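Local coordinates for protein putative oxidoreductase (Salmonella enterica subsp. enterica serovar Typhimurium, PDB 3NX4) that binds NADP and probably acts as an NADPH-dependent acryloyl-CoA reductase of the medium-chain dehydrogenase/reductase superfamily, at residues L138-I143 with P272-E277. Numbering follows the deposited sequence.
Sequences LEDAGI and PARRAE
Asp140 and Arg274 form a single salt bridge at the protein surface. Arg274 NH2 lies 2.9 Å from Asp140 OD2. The hydrogen bond within it is weak, since the N-H...O angle is only 122°. The carboxylate and guanidinium planes are turned 44° apart, and OD2 meets the guanidinium obliquely. Asp140 OD1 comes no closer than 4.1 Å to Arg274 NH2, and Arg274 NH1 is 4.0 Å from Asp140 OD2. The pair is thus held by one bond, not by a two-bond, coplanar pairing. The two side chains meet from opposite directions; Asp140 CA and Arg274 CA are 12.4 Å apart. Arg274 covers most of this distance. With CG turned away from the backbone N (chi1 -170°) and the chain extended to NE, the guanidinium is carried out to Asp140. On the way it packs on Leu133 and Met136 of helix 118-140, the helix that carries Asp140. A second salt bridge, Glu139 to Arg281, joins the same two helices. Asp140 sits in the last turn of its helix, which closes in a Schellman motif with Gly142 at positive phi. The contact is a small surface link between the C-terminal end of helix 118-140 and the first turn of helix 272-285, beside the NADP-binding Rossmann fold.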
ATOM      1  N   LEU A 138       4.771   4.719   8.600  1.00 24.43           N
ATOM      2  CA  LEU A 138       5.245   3.487   9.225  1.00 22.42           C
ATOM      3  C   LEU A 138       4.598   3.311  10.593  1.00 21.74           C
ATOM      4  O   LEU A 138       4.165   2.213  10.953  1.00 20.80           O
ATOM      5  CB  LEU A 138       6.773   3.502   9.363  1.00 24.68           C
ATOM      6  CG  LEU A 138       7.583   3.502   8.065  1.00 26.42           C
ATOM      7  CD1 LEU A 138       9.073   3.336   8.379  1.00 22.05           C
ATOM      8  CD2 LEU A 138       7.132   2.401   7.128  1.00 23.86           C
ATOM      9  N   GLU A 139       4.537   4.401  11.359  1.00 24.67           N
ATOM     10  CA  GLU A 139       3.866   4.379  12.655  1.00 24.72           C
ATOM     11  C   GLU A 139       2.374   4.009  12.544  1.00 22.92           C
ATOM     12  O   GLU A 139       1.866   3.206  13.337  1.00 27.04           O
ATOM     13  CB  GLU A 139       4.037   5.726  13.375  1.00 27.26           C
ATOM     14  CG  GLU A 139       5.454   5.987  13.817  1.00 23.40           C
ATOM     15  CD  GLU A 139       5.677   7.392  14.371  1.00 33.17           C
ATOM     16  OE1 GLU A 139       4.785   8.261  14.219  1.00 30.62           O
ATOM     17  OE2 GLU A 139       6.753   7.623  14.966  1.00 30.02           O
ATOM     18  N   ASP A 140       1.674   4.605  11.580  1.00 24.80           N
ATOM     19  CA  ASP A 140       0.280   4.250  11.302  1.00 27.89           C
ATOM     20  C   ASP A 140       0.134   2.746  11.048  1.00 25.29           C
ATOM     21  O   ASP A 140      -0.895   2.147  11.353  1.00 25.52           O
ATOM     22  CB  ASP A 140      -0.237   4.995  10.061  1.00 30.15           C
ATOM     23  CG  ASP A 140      -0.459   6.484  10.307  1.00 41.27           C
ATOM     24  OD1 ASP A 140      -0.438   6.922  11.480  1.00 32.73           O
ATOM     25  OD2 ASP A 140      -0.674   7.216   9.312  1.00 36.73           O
ATOM     26  N   ALA A 141       1.157   2.145  10.455  1.00 23.93           N
ATOM     27  CA  ALA A 141       1.127   0.722  10.119  1.00 25.67           C
ATOM     28  C   ALA A 141       1.521  -0.140  11.313  1.00 29.04           C
ATOM     29  O   ALA A 141       1.516  -1.369  11.231  1.00 28.45           O
ATOM     30  CB  ALA A 141       2.056   0.441   8.919  1.00 21.37           C
ATOM     31  N   GLY A 142       1.881   0.507  12.419  1.00 26.27           N
ATOM     32  CA  GLY A 142       2.261  -0.212  13.625  1.00 28.30           C
ATOM     33  C   GLY A 142       3.693  -0.737  13.605  1.00 28.12           C
ATOM     34  O   GLY A 142       4.040  -1.643  14.360  1.00 27.54           O
ATOM     35  N   ILE A 143       4.532  -0.176  12.743  1.00 19.13           N
ATOM     36  CA  ILE A 143       5.943  -0.594  12.712  1.00 23.14           C
ATOM     37  C   ILE A 143       6.737   0.068  13.846  1.00 23.15           C
ATOM     38  O   ILE A 143       6.988   1.267  13.809  1.00 25.10           O
ATOM     39  CB  ILE A 143       6.637  -0.257  11.371  1.00 24.71           C
ATOM     40  CG1 ILE A 143       5.831  -0.772  10.172  1.00 24.38           C
ATOM     41  CG2 ILE A 143       8.045  -0.859  11.350  1.00 24.79           C
ATOM     42  CD1 ILE A 143       5.404  -2.231  10.291  1.00 26.58           C
ATOM     43  N   PRO A 272      -4.193  20.416   6.582  1.00 39.06           N
ATOM     44  CA  PRO A 272      -3.584  21.258   7.620  1.00 40.32           C
ATOM     45  C   PRO A 272      -3.297  20.529   8.928  1.00 36.92           C
ATOM     46  O   PRO A 272      -2.256  20.785   9.524  1.00 35.77           O
ATOM     47  CB  PRO A 272      -4.634  22.364   7.839  1.00 41.15           C
ATOM     48  CG  PRO A 272      -5.443  22.374   6.582  1.00 41.75           C
ATOM     49  CD  PRO A 272      -5.506  20.937   6.154  1.00 39.31           C
ATOM     50  N   ALA A 273      -4.196  19.654   9.376  1.00 34.27           N
ATOM     51  CA  ALA A 273      -3.994  18.959  10.645  1.00 36.32           C
ATOM     52  C   ALA A 273      -2.766  18.045  10.602  1.00 33.66           C
ATOM     53  O   ALA A 273      -1.936  18.063  11.512  1.00 35.26           O
ATOM     54  CB  ALA A 273      -5.235  18.154  11.033  1.00 35.29           C
ATOM     55  N   ARG A 274      -2.654  17.236   9.558  1.00 29.39           N
ATOM     56  CA  ARG A 274      -1.512  16.332   9.465  1.00 31.22           C
ATOM     57  C   ARG A 274      -0.225  17.115   9.219  1.00 29.95           C
ATOM     58  O   ARG A 274       0.841  16.772   9.739  1.00 28.11           O
ATOM     59  CB  ARG A 274      -1.709  15.291   8.366  1.00 31.19           C
ATOM     60  CG  ARG A 274      -0.654  14.177   8.402  1.00 33.26           C
ATOM     61  CD  ARG A 274      -1.138  12.979   7.620  1.00 46.33           C
ATOM     62  NE  ARG A 274      -0.301  11.788   7.751  1.00 46.57           N
ATOM     63  CZ  ARG A 274      -0.383  10.915   8.753  1.00 46.91           C
ATOM     64  NH1 ARG A 274      -1.247  11.113   9.739  1.00 48.01           N
ATOM     65  NH2 ARG A 274       0.396   9.839   8.771  1.00 31.69           N
ATOM     66  N   ARG A 275      -0.335  18.171   8.421  1.00 28.98           N
ATOM     67  CA  ARG A 275       0.816  19.007   8.091  1.00 29.59           C
ATOM     68  C   ARG A 275       1.370  19.655   9.364  1.00 34.75           C
ATOM     69  O   ARG A 275       2.580  19.634   9.611  1.00 29.87           O
ATOM     70  CB  ARG A 275       0.392  20.055   7.059  1.00 32.79           C
ATOM     71  CG  ARG A 275       1.443  21.080   6.691  1.00 35.76           C
ATOM     72  CD  ARG A 275       0.910  22.051   5.639  1.00 35.72           C
ATOM     73  NE  ARG A 275       0.425  21.401   4.414  1.00 32.51           N
ATOM     74  CZ  ARG A 275       1.151  21.266   3.306  1.00 34.32           C
ATOM     75  NH1 ARG A 275       2.409  21.693   3.276  1.00 31.21           N
ATOM     76  NH2 ARG A 275       0.633  20.688   2.232  1.00 34.45           N
ATOM     77  N   ALA A 276       0.475  20.200  10.192  1.00 31.94           N
ATOM     78  CA  ALA A 276       0.873  20.800  11.466  1.00 34.78           C
ATOM     79  C   ALA A 276       1.503  19.765  12.400  1.00 33.23           C
ATOM     80  O   ALA A 276       2.476  20.054  13.085  1.00 31.17           O
ATOM     81  CB  ALA A 276      -0.322  21.472  12.146  1.00 38.02           C
ATOM     82  N   GLU A 277       0.947  18.558  12.432  1.00 29.15           N
ATOM     83  CA  GLU A 277       1.503  17.487  13.248  0.50 28.80           C
ATOM     84  C   GLU A 277       2.938  17.160  12.813  1.00 29.89           C
ATOM     85  O   GLU A 277       3.828  16.965  13.636  1.00 29.85           O
ATOM     86  CB  GLU A 277       0.618  16.250  13.129  0.50 31.41           C
ATOM     87  CG  GLU A 277       0.983  15.098  14.043  0.50 35.94           C
ATOM     88  CD  GLU A 277       0.036  13.914  13.885  0.50 48.18           C
ATOM     89  OE1 GLU A 277      -0.896  13.995  13.051  0.50 44.80           O
ATOM     90  OE2 GLU A 277       0.220  12.903  14.594  0.50 57.75           O
TER